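Local coordinates for bifunctional GH43-CE protein (Bacteroides eggerthii, PDB 6MLY) that probably hydrolyses xylan-type polysaccharides through a glycoside hydrolase family 43 domain, and carries a second catalytic domain, probably a carbohydrate esterase, at residues H50-M58 / L68-L76; S388-A396 / A495-A503. All coordinates share one frame; numbering follows the deposited sequence.

Contact 1: residues H50-M58 / L68-L76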
ATOM      1  N   HIS A  50      20.213   0.076   7.289  1.00 69.86           N
ATOM      2  CA  HIS A  50      20.059   0.558   8.660  1.00 69.72           C
ATOM      3  C   HIS A  50      19.351  -0.477   9.543  1.00 68.58           C
ATOM      4  O   HIS A  50      19.070  -0.188  10.700  1.00 68.55           O
ATOM      5  CB  HIS A  50      19.301   1.891   8.670  1.00 70.61           C
ATOM      6  CG  HIS A  50      17.981   1.811   7.983  1.00 70.51           C
ATOM      7  ND1 HIS A  50      17.791   2.295   6.709  1.00 71.34           N
ATOM      8  CD2 HIS A  50      16.813   1.252   8.358  1.00 70.17           C
ATOM      9  CE1 HIS A  50      16.556   2.063   6.334  1.00 71.27           C
ATOM     10  NE2 HIS A  50      15.932   1.426   7.329  1.00 70.80           N
ATOM     11  N   MET A  51      19.073  -1.670   9.004  1.00 67.93           N
ATOM     12  CA  MET A  51      18.450  -2.744   9.773  1.00 67.16           C
ATOM     13  C   MET A  51      19.485  -3.414  10.689  1.00 66.48           C
ATOM     14  O   MET A  51      20.684  -3.384  10.430  1.00 67.14           O
ATOM     15  CB  MET A  51      17.836  -3.810   8.860  1.00 67.06           C
ATOM     16  CG  MET A  51      16.819  -3.271   7.875  1.00 67.52           C
ATOM     17  SD  MET A  51      15.492  -2.283   8.630  1.00 68.62           S
ATOM     18  CE  MET A  51      14.420  -3.585   9.231  1.00 68.35           C
ATOM     19  N   SER A  52      18.973  -4.041  11.750  1.00 65.72           N
ATOM     20  CA  SER A  52      19.741  -4.750  12.751  1.00 65.25           C
ATOM     21  C   SER A  52      19.034  -6.070  13.062  1.00 64.52           C
ATOM     22  O   SER A  52      17.896  -6.046  13.530  1.00 64.28           O
ATOM     23  CB  SER A  52      19.898  -3.894  13.985  1.00 66.24           C
ATOM     24  OG  SER A  52      20.267  -4.671  15.117  1.00 66.39           O
ATOM     25  N   PRO A  53      19.692  -7.215  12.811  1.00 63.68           N
ATOM     26  CA  PRO A  53      21.073  -7.341  12.361  1.00 63.57           C
ATOM     27  C   PRO A  53      21.313  -6.955  10.891  1.00 63.52           C
ATOM     28  O   PRO A  53      20.349  -6.679  10.153  1.00 63.04           O
ATOM     29  CB  PRO A  53      21.386  -8.831  12.566  1.00 63.07           C
ATOM     30  CG  PRO A  53      20.063  -9.504  12.363  1.00 63.03           C
ATOM     31  CD  PRO A  53      19.078  -8.540  12.988  1.00 63.47           C
ATOM     32  N   GLY A  54      22.602  -6.948  10.500  1.00 63.57           N
ATOM     33  CA  GLY A  54      23.086  -6.415   9.214  1.00 64.06           C
ATOM     34  C   GLY A  54      23.777  -7.462   8.353  1.00 63.93           C
ATOM     35  O   GLY A  54      24.202  -8.505   8.846  1.00 63.24           O
ATOM     36  N   VAL A  55      23.897  -7.145   7.054  1.00 64.57           N
ATOM     37  CA  VAL A  55      24.514  -7.989   6.008  1.00 65.26           C
ATOM     38  C   VAL A  55      23.967  -9.411   6.119  1.00 64.41           C
ATOM     39  O   VAL A  55      24.633 -10.298   6.649  1.00 64.20           O
ATOM     40  CB  VAL A  55      26.057  -7.969   6.061  1.00 65.47           C
ATOM     41  CG1 VAL A  55      26.666  -8.565   4.799  1.00 65.99           C
ATOM     42  CG2 VAL A  55      26.613  -6.573   6.302  1.00 66.33           C
ATOM     43  N   PRO A  56      22.729  -9.673   5.640  1.00 64.72           N
ATOM     44  CA  PRO A  56      22.180 -11.029   5.639  1.00 63.90           C
ATOM     45  C   PRO A  56      22.836 -11.940   4.593  1.00 64.15           C
ATOM     46  O   PRO A  56      22.983 -11.546   3.437  1.00 64.54           O
ATOM     47  CB  PRO A  56      20.694 -10.830   5.302  1.00 63.86           C
ATOM     48  CG  PRO A  56      20.639  -9.510   4.567  1.00 64.66           C
ATOM     49  CD  PRO A  56      21.779  -8.679   5.115  1.00 64.94           C
ATOM     50  N   ILE A  57      23.209 -13.151   5.023  1.00 63.83           N
ATOM     51  CA  ILE A  57      23.720 -14.191   4.137  1.00 64.15           C
ATOM     52  C   ILE A  57      22.569 -15.154   3.839  1.00 64.38           C
ATOM     53  O   ILE A  57      21.853 -15.553   4.750  1.00 63.75           O
ATOM     54  CB  ILE A  57      24.931 -14.927   4.751  1.00 64.04           C
ATOM     55  CG1 ILE A  57      26.023 -13.960   5.218  1.00 64.31           C
ATOM     56  CG2 ILE A  57      25.482 -15.968   3.783  1.00 64.52           C
ATOM     57  CD1 ILE A  57      26.133 -13.830   6.718  1.00 63.71           C
ATOM     58  N   MET A  58      22.425 -15.514   2.559  1.00 65.35           N
ATOM     59  CA  MET A  58      21.386 -16.412   2.073  1.00 65.67           C
ATOM     60  C   MET A  58      22.034 -17.626   1.401  1.00 65.95           C
ATOM     61  O   MET A  58      23.003 -17.479   0.674  1.00 66.25           O
ATOM     62  CB  MET A  58      20.494 -15.710   1.046  1.00 66.83           C
ATOM     63  CG  MET A  58      19.697 -14.564   1.619  1.00 66.90           C
ATOM     64  SD  MET A  58      18.442 -13.965   0.465  1.00 68.63           S
ATOM     65  CE  MET A  58      17.925 -12.476   1.316  1.00 68.19           C
ATOM     66  N   LEU A  68      17.555 -17.501   4.399  1.00 65.90           N
ATOM     67  CA  LEU A  68      18.476 -16.810   5.297  1.00 64.93           C
ATOM     68  C   LEU A  68      19.083 -17.821   6.276  1.00 64.18           C
ATOM     69  O   LEU A  68      18.364 -18.655   6.844  1.00 64.78           O
ATOM     70  CB  LEU A  68      17.717 -15.708   6.045  1.00 64.61           C
ATOM     71  CG  LEU A  68      17.286 -14.520   5.187  1.00 64.99           C
ATOM     72  CD1 LEU A  68      16.086 -13.801   5.799  1.00 64.83           C
ATOM     73  CD2 LEU A  68      18.447 -13.560   4.981  1.00 65.32           C
ATOM     74  N   VAL A  69      20.404 -17.729   6.477  1.00 63.47           N
ATOM     75  CA  VAL A  69      21.131 -18.676   7.321  1.00 63.38           C
ATOM     76  C   VAL A  69      21.893 -17.951   8.440  1.00 62.71           C
ATOM     77  O   VAL A  69      22.073 -18.531   9.518  1.00 62.71           O
ATOM     78  CB  VAL A  69      22.059 -19.566   6.477  1.00 63.63           C
ATOM     79  CG1 VAL A  69      21.253 -20.452   5.538  1.00 64.23           C
ATOM     80  CG2 VAL A  69      23.095 -18.764   5.697  1.00 64.04           C
ATOM     81  N   ASN A  70      22.335 -16.708   8.195  1.00 62.41           N
ATOM     82  CA  ASN A  70      23.182 -15.981   9.144  1.00 61.76           C
ATOM     83  C   ASN A  70      23.229 -14.493   8.764  1.00 61.69           C
ATOM     84  O   ASN A  70      22.866 -14.110   7.641  1.00 61.80           O
ATOM     85  CB  ASN A  70      24.590 -16.595   9.194  1.00 61.99           C
ATOM     86  CG  ASN A  70      25.394 -16.257  10.436  1.00 61.82           C
ATOM     87  OD1 ASN A  70      24.980 -15.451  11.268  1.00 61.86           O
ATOM     88  ND2 ASN A  70      26.554 -16.878  10.570  1.00 62.15           N
ATOM     89  N   TYR A  71      23.670 -13.677   9.734  1.00 61.15           N
ATOM     90  CA  TYR A  71      23.997 -12.267   9.556  1.00 61.42           C
ATOM     91  C   TYR A  71      25.453 -12.025   9.981  1.00 61.46           C
ATOM     92  O   TYR A  71      25.981 -12.732  10.843  1.00 61.13           O
ATOM     93  CB  TYR A  71      23.044 -11.392  10.370  1.00 61.01           C
ATOM     94  CG  TYR A  71      21.651 -11.284   9.805  1.00 60.98           C
ATOM     95  CD1 TYR A  71      20.690 -12.248  10.064  1.00 60.86           C
ATOM     96  CD2 TYR A  71      21.287 -10.212   9.006  1.00 61.46           C
ATOM     97  CE1 TYR A  71      19.409 -12.152   9.542  1.00 60.89           C
ATOM     98  CE2 TYR A  71      20.008 -10.096   8.487  1.00 61.43           C
ATOM     99  CZ  TYR A  71      19.062 -11.068   8.754  1.00 61.19           C
ATOM    100  OH  TYR A  71      17.803 -10.953   8.233  1.00 61.30           O
ATOM    101  N   ALA A  72      26.079 -11.002   9.385  1.00 61.88           N
ATOM    102  CA  ALA A  72      27.488 -10.679   9.607  1.00 62.57           C
ATOM    103  C   ALA A  72      27.692 -10.019  10.977  1.00 63.18           C
ATOM    104  O   ALA A  72      28.711 -10.271  11.638  1.00 64.19           O
ATOM    105  CB  ALA A  72      28.000  -9.790   8.502  1.00 63.56           C
ATOM    106  N   TYR A  73      26.756  -9.150  11.378  1.00 63.10           N
ATOM    107  CA  TYR A  73      26.825  -8.479  12.678  1.00 63.08           C
ATOM    108  C   TYR A  73      25.415  -8.253  13.233  1.00 62.93           C
ATOM    109  O   TYR A  73      24.440  -8.385  12.514  1.00 62.85           O
ATOM    110  CB  TYR A  73      27.607  -7.166  12.566  1.00 63.88           C
ATOM    111  CG  TYR A  73      26.943  -6.077  11.760  1.00 64.74           C
ATOM    112  CD1 TYR A  73      25.942  -5.280  12.306  1.00 64.89           C
ATOM    113  CD2 TYR A  73      27.339  -5.817  10.457  1.00 65.22           C
ATOM    114  CE1 TYR A  73      25.339  -4.272  11.569  1.00 65.61           C
ATOM    115  CE2 TYR A  73      26.748  -4.810   9.710  1.00 65.83           C
ATOM    116  CZ  TYR A  73      25.744  -4.036  10.267  1.00 65.89           C
ATOM    117  OH  TYR A  73      25.178  -3.050   9.519  1.00 67.01           O
ATOM    118  N   ASP A  74      25.363  -7.894  14.522  1.00 63.16           N
ATOM    119  CA  ASP A  74      24.142  -7.650  15.285  1.00 63.29           C
ATOM    120  C   ASP A  74      23.813  -6.153  15.248  1.00 64.04           C
ATOM    121  O   ASP A  74      22.751  -5.764  14.763  1.00 64.30           O
ATOM    122  CB  ASP A  74      24.287  -8.150  16.726  1.00 63.29           C
ATOM    123  CG  ASP A  74      23.451  -9.376  17.046  1.00 63.31           C
ATOM    124  OD1 ASP A  74      24.011 -10.501  17.006  1.00 63.58           O
ATOM    125  OD2 ASP A  74      22.239  -9.189  17.360  1.00 64.36           O
ATOM    126  N   THR A  75      24.722  -5.334  15.788  1.00 64.74           N
ATOM    127  CA  THR A  75      24.663  -3.876  15.685  1.00 65.62           C
ATOM    128  C   THR A  75      25.975  -3.376  15.064  1.00 66.55           C
ATOM    129  O   THR A  75      27.038  -3.969  15.253  1.00 66.20           O
ATOM    130  CB  THR A  75      24.365  -3.223  17.042  1.00 66.18           C
ATOM    131  OG1 THR A  75      25.225  -3.781  18.032  1.00 66.25           O
ATOM    132  CG2 THR A  75      22.936  -3.423  17.497  1.00 66.12           C
ATOM    133  N   LEU A  76      25.868  -2.274  14.317  1.00 67.61           N
ATOM    134  CA  LEU A  76      26.954  -1.707  13.531  1.00 68.75           C
ATOM    135  C   LEU A  76      27.831  -0.824  14.428  1.00 70.61           C
ATOM    136  O   LEU A  76      29.051  -0.950  14.429  1.00 71.17           O
ATOM    137  CB  LEU A  76      26.333  -0.916  12.376  1.00 68.72           C
ATOM    138  CG  LEU A  76      27.279  -0.096  11.503  1.00 70.11           C
ATOM    139  CD1 LEU A  76      28.485  -0.918  11.046  1.00 70.05           C
ATOM    140  CD2 LEU A  76      26.522   0.468  10.306  1.00 70.15           C
TER
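The backbone N of Ala72 serves two carbonyls at once: it donates to Gly54 O and to Val55 O, each 3.2 Å away, with N-H...O angles of 138° and 145°, a forked bond placed where both segments turn a corner, at Val55 and Ala72. Toward 76, Ser52 OG donates to Asp74 O at 2.7 Å. Its torsion sets OG anti to the backbone N, placing it on Asp74 of the other segment. Pro53, which follows a cis peptide bond, sets its ring over one face of Tyr71, with CG 3.5 Å from the ring centroid and 13° off the normal, a CH-pi contact. Pro56 CB meets the same ring obliquely near CE2, and Leu68 CD2 touches both Pro56 CB and Met58 CG. Strands 56-60 and 66-71 form an antiparallel hairpin, the last two strands of a four-stranded sheet consistent with a blade of the five-bladed beta-propeller known for family 43. Ile57 N to Asn70 O (2.8 Å) and Val69 N to Ile57 O (3.1 Å) hold the ladder. Beyond them the register slips by one, so that Met58 pairs with Leu68, a beta bulge. On the sheet face opposite Tyr71, the lack of a side chain at Gly54 lets the Tyr73 ring come over Gly54 CA, which lies 4.0 Å from the ring centroid. Beside it, Val55 CB packs on Ala72 CB. Tyr71 OH bonds to Leu330 O, and Trp132 NE1 donates to Tyr71 O.

Contact 2: residues S388-A396 / A495-A503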
ATOM      1  N   SER A 388      -4.232  -4.487  26.774  1.00 74.08           N
ATOM      2  CA  SER A 388      -4.362  -4.284  28.221  1.00 75.32           C
ATOM      3  C   SER A 388      -3.213  -3.423  28.765  1.00 75.90           C
ATOM      4  O   SER A 388      -3.440  -2.541  29.588  1.00 77.02           O
ATOM      5  CB  SER A 388      -4.417  -5.607  28.935  1.00 75.65           C
ATOM      6  OG  SER A 388      -5.182  -6.547  28.194  1.00 75.57           O
ATOM      7  N   GLY A 389      -1.987  -3.697  28.292  1.00 75.10           N
ATOM      8  CA  GLY A 389      -0.753  -3.091  28.799  1.00 74.59           C
ATOM      9  C   GLY A 389      -0.616  -1.613  28.466  1.00 74.34           C
ATOM     10  O   GLY A 389       0.090  -0.888  29.170  1.00 74.70           O
ATOM     11  N   MET A 390      -1.286  -1.168  27.397  1.00 74.24           N
ATOM     12  CA  MET A 390      -1.100   0.169  26.830  1.00 74.99           C
ATOM     13  C   MET A 390      -1.490   1.257  27.838  1.00 76.94           C
ATOM     14  O   MET A 390      -2.349   1.050  28.703  1.00 77.12           O
ATOM     15  CB  MET A 390      -1.942   0.348  25.565  1.00 74.07           C
ATOM     16  CG  MET A 390      -1.515  -0.553  24.431  1.00 72.91           C
ATOM     17  SD  MET A 390      -2.024   0.120  22.843  1.00 71.92           S
ATOM     18  CE  MET A 390      -2.102  -1.390  21.882  1.00 71.63           C
ATOM     19  N   LYS A 391      -0.857   2.428  27.678  1.00 78.70           N
ATOM     20  CA  LYS A 391      -1.040   3.589  28.545  1.00 81.48           C
ATOM     21  C   LYS A 391      -1.460   4.808  27.707  1.00 83.71           C
ATOM     22  O   LYS A 391      -1.427   4.770  26.469  1.00 84.27           O
ATOM     23  CB  LYS A 391       0.250   3.849  29.328  1.00 81.97           C
ATOM     24  CG  LYS A 391       0.546   2.814  30.404  1.00 82.71           C
ATOM     25  CD  LYS A 391       1.717   3.160  31.304  1.00 84.34           C
ATOM     26  CE  LYS A 391       2.170   1.986  32.150  1.00 84.37           C
ATOM     27  NZ  LYS A 391       3.487   2.224  32.787  1.00 84.67           N
ATOM     28  N   GLU A 392      -1.868   5.875  28.410  1.00 85.66           N
ATOM     29  CA  GLU A 392      -2.300   7.145  27.822  1.00 86.38           C
ATOM     30  C   GLU A 392      -1.256   7.634  26.810  1.00 85.96           C
ATOM     31  O   GLU A 392      -0.149   8.027  27.190  1.00 86.79           O
ATOM     32  CB  GLU A 392      -2.498   8.188  28.925  1.00 88.52           C
ATOM     33  CG  GLU A 392      -3.046   9.522  28.435  1.00 89.66           C
ATOM     34  CD  GLU A 392      -4.514   9.522  28.034  1.00 90.10           C
ATOM     35  OE1 GLU A 392      -5.194   8.504  28.278  1.00 90.69           O
ATOM     36  OE2 GLU A 392      -4.979  10.545  27.484  1.00 91.06           O
ATOM     37  N   GLY A 393      -1.621   7.589  25.522  1.00 85.64           N
ATOM     38  CA  GLY A 393      -0.838   8.195  24.441  1.00 84.93           C
ATOM     39  C   GLY A 393       0.006   7.196  23.661  1.00 83.57           C
ATOM     40  O   GLY A 393       0.662   7.582  22.689  1.00 83.30           O
ATOM     41  N   ASP A 394       0.002   5.921  24.074  1.00 81.36           N
ATOM     42  CA  ASP A 394       0.765   4.875  23.377  1.00 79.10           C
ATOM     43  C   ASP A 394       0.025   4.502  22.085  1.00 77.82           C
ATOM     44  O   ASP A 394      -1.180   4.728  21.957  1.00 77.66           O
ATOM     45  CB  ASP A 394       1.011   3.648  24.267  1.00 77.88           C
ATOM     46  CG  ASP A 394       1.908   3.916  25.491  1.00 78.01           C
ATOM     47  OD1 ASP A 394       2.249   5.101  25.703  1.00 79.06           O
ATOM     48  OD2 ASP A 394       2.269   2.932  26.221  1.00 78.41           O
ATOM     49  N   PHE A 395       0.773   3.931  21.135  1.00 76.21           N
ATOM     50  CA  PHE A 395       0.265   3.618  19.806  1.00 75.44           C
ATOM     51  C   PHE A 395       0.994   2.377  19.279  1.00 73.77           C
ATOM     52  O   PHE A 395       2.180   2.444  19.005  1.00 74.23           O
ATOM     53  CB  PHE A 395       0.442   4.840  18.900  1.00 75.59           C
ATOM     54  CG  PHE A 395      -0.161   4.740  17.521  1.00 75.19           C
ATOM     55  CD1 PHE A 395      -1.188   3.849  17.238  1.00 75.52           C
ATOM     56  CD2 PHE A 395       0.278   5.579  16.509  1.00 74.54           C
ATOM     57  CE1 PHE A 395      -1.736   3.780  15.965  1.00 75.62           C
ATOM     58  CE2 PHE A 395      -0.271   5.508  15.238  1.00 75.08           C
ATOM     59  CZ  PHE A 395      -1.279   4.611  14.968  1.00 75.57           C
ATOM     60  N   ALA A 396       0.268   1.258  19.152  1.00 72.08           N
ATOM     61  CA  ALA A 396       0.858  -0.044  18.835  1.00 70.64           C
ATOM     62  C   ALA A 396      -0.004  -0.782  17.809  1.00 70.17           C
ATOM     63  O   ALA A 396      -1.174  -1.027  18.060  1.00 70.75           O
ATOM     64  CB  ALA A 396       0.993  -0.859  20.095  1.00 70.68           C
ATOM     65  N   ALA A 495       5.265   5.420  22.811  1.00 76.14           N
ATOM     66  CA  ALA A 495       4.564   6.374  23.656  1.00 78.65           C
ATOM     67  C   ALA A 495       4.774   7.807  23.151  1.00 81.68           C
ATOM     68  O   ALA A 495       5.836   8.132  22.613  1.00 83.32           O
ATOM     69  CB  ALA A 495       5.048   6.235  25.075  1.00 79.96           C
ATOM     70  N   THR A 496       3.746   8.644  23.349  1.00 82.76           N
ATOM     71  CA  THR A 496       3.805  10.087  23.121  1.00 84.35           C
ATOM     72  C   THR A 496       3.795  10.843  24.458  1.00 86.31           C
ATOM     73  O   THR A 496       4.336  11.945  24.533  1.00 88.30           O
ATOM     74  CB  THR A 496       2.648  10.562  22.230  1.00 84.15           C
ATOM     75  OG1 THR A 496       1.415  10.254  22.883  1.00 84.19           O
ATOM     76  CG2 THR A 496       2.664   9.933  20.854  1.00 83.68           C
ATOM     77  N   LYS A 497       3.178  10.259  25.498  1.00 86.53           N
ATOM     78  CA  LYS A 497       2.941  10.956  26.774  1.00 88.21           C
ATOM     79  C   LYS A 497       3.543  10.197  27.969  1.00 88.46           C
ATOM     80  O   LYS A 497       4.056  10.837  28.894  1.00 89.63           O
ATOM     81  CB  LYS A 497       1.441  11.198  26.972  1.00 88.69           C
ATOM     82  CG  LYS A 497       0.907  12.459  26.305  1.00 89.08           C
ATOM     83  CD  LYS A 497      -0.558  12.736  26.572  1.00 89.50           C
ATOM     84  CE  LYS A 497      -1.482  12.052  25.587  1.00 87.69           C
ATOM     85  NZ  LYS A 497      -2.890  12.465  25.779  1.00 88.04           N
ATOM     86  N   GLU A 498       3.478   8.858  27.963  1.00 87.27           N
ATOM     87  CA  GLU A 498       3.679   8.057  29.181  1.00 87.94           C
ATOM     88  C   GLU A 498       4.405   6.746  28.847  1.00 85.37           C
ATOM     89  O   GLU A 498       3.913   5.948  28.044  1.00 84.01           O
ATOM     90  CB  GLU A 498       2.311   7.798  29.817  1.00 88.98           C
ATOM     91  CG  GLU A 498       2.355   7.513  31.306  1.00 92.18           C
ATOM     92  CD  GLU A 498       1.009   7.589  32.016  1.00 94.22           C
ATOM     93  OE1 GLU A 498      -0.007   7.952  31.368  1.00 94.18           O
ATOM     94  OE2 GLU A 498       0.975   7.282  33.221  1.00 99.25           O
ATOM     95  N   VAL A 499       5.566   6.527  29.484  1.00 84.58           N
ATOM     96  CA  VAL A 499       6.415   5.352  29.224  1.00 83.34           C
ATOM     97  C   VAL A 499       6.063   4.248  30.226  1.00 81.74           C
ATOM     98  O   VAL A 499       5.563   4.536  31.313  1.00 82.90           O
ATOM     99  CB  VAL A 499       7.923   5.687  29.281  1.00 83.20           C
ATOM    100  CG1 VAL A 499       8.270   6.897  28.428  1.00 83.82           C
ATOM    101  CG2 VAL A 499       8.438   5.872  30.703  1.00 84.86           C
ATOM    102  N   GLY A 500       6.357   2.997  29.840  1.00 80.28           N
ATOM    103  CA  GLY A 500       6.189   1.811  30.686  1.00 79.85           C
ATOM    104  C   GLY A 500       5.157   0.835  30.138  1.00 79.18           C
ATOM    105  O   GLY A 500       5.266  -0.370  30.362  1.00 79.37           O
ATOM    106  N   GLY A 501       4.145   1.361  29.437  1.00 78.92           N
ATOM    107  CA  GLY A 501       3.093   0.559  28.822  1.00 77.37           C
ATOM    108  C   GLY A 501       3.648  -0.416  27.796  1.00 75.68           C
ATOM    109  O   GLY A 501       4.705  -0.176  27.212  1.00 74.97           O
ATOM    110  N   TYR A 502       2.909  -1.511  27.577  1.00 74.90           N
ATOM    111  CA  TYR A 502       3.316  -2.603  26.694  1.00 73.26           C
ATOM    112  C   TYR A 502       2.144  -3.024  25.799  1.00 72.64           C
ATOM    113  O   TYR A 502       1.020  -2.571  25.984  1.00 72.77           O
ATOM    114  CB  TYR A 502       3.838  -3.781  27.521  1.00 73.48           C
ATOM    115  CG  TYR A 502       2.868  -4.318  28.542  1.00 74.06           C
ATOM    116  CD1 TYR A 502       2.055  -5.404  28.255  1.00 73.70           C
ATOM    117  CD2 TYR A 502       2.767  -3.749  29.803  1.00 74.88           C
ATOM    118  CE1 TYR A 502       1.163  -5.905  29.190  1.00 74.68           C
ATOM    119  CE2 TYR A 502       1.880  -4.239  30.750  1.00 75.74           C
ATOM    120  CZ  TYR A 502       1.074  -5.321  30.442  1.00 75.22           C
ATOM    121  OH  TYR A 502       0.199  -5.812  31.364  1.00 76.63           O
ATOM    122  N   ALA A 503       2.448  -3.885  24.823  1.00 71.01           N
ATOM    123  CA  ALA A 503       1.493  -4.440  23.874  1.00 70.90           C
ATOM    124  C   ALA A 503       1.952  -5.846  23.479  1.00 71.18           C
ATOM    125  O   ALA A 503       3.028  -6.008  22.911  1.00 72.07           O
ATOM    126  CB  ALA A 503       1.391  -3.548  22.663  1.00 70.06           C
TER
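Tyr502 lays its ring flat on Gly389, whose CA sits 3.3 Å from the ring centroid and 11° off the normal, a CH-pi contact. The ring gets there because CG stands between the backbone N and the carbonyl carbon (chi1 57°), turning a bond that leaves CA away from the loop back toward it. A serine at Tyr502 would probably leave Gly389 without the aromatic cover that lies on it. At the far end Thr496 OG1 donates to Gly393 O at 2.8 Å, and Thr496 N adds a weak bond to the same oxygen. Nearby, Glu392 OE2 and Lys497 NZ form a salt bridge of 3.3 Å between exposed residues, its hydrogen bond weak. The extended side chain of Lys391 runs along Gly501, with CE 3.4 Å from Gly501 N, and ends in a weak bond from NZ to Val499 O. Behind this shell a type II turn presents Gly393, closed by Asp394 N to Lys391 O (3.0 Å). Deeper in, Ala396 CB meets Ala503 CB at 3.7 Å, where strands of the two facing sheets of the concanavalin A-like sandwich begin. The long, exposed salt bridge suggests that charge contributes modestly, and that glycine-backbone packing and the threonine bond fix how the loops meet.

From the N terminus, the chain first closes contact 1, a local hairpin with nine residues between its segments, inside the family 43 domain. Contact 2 opens only afterward and spans 98 residues, so the two lie in series, neither nested nor crossed. It joins two connections that each lead from one sheet of the concanavalin A-like domain to the other, in opposite senses: one runs from strand 378-386 into strand 395-401, the other from strand 488-491 into strand 502-511. The centres of contact 1 and contact 2 are about 30 Å apart. One eight-stranded beta-sheet relates them: strand 51-52 forms its edge against strand 333-335, and strand 395-401 lies further across, bridging both domains.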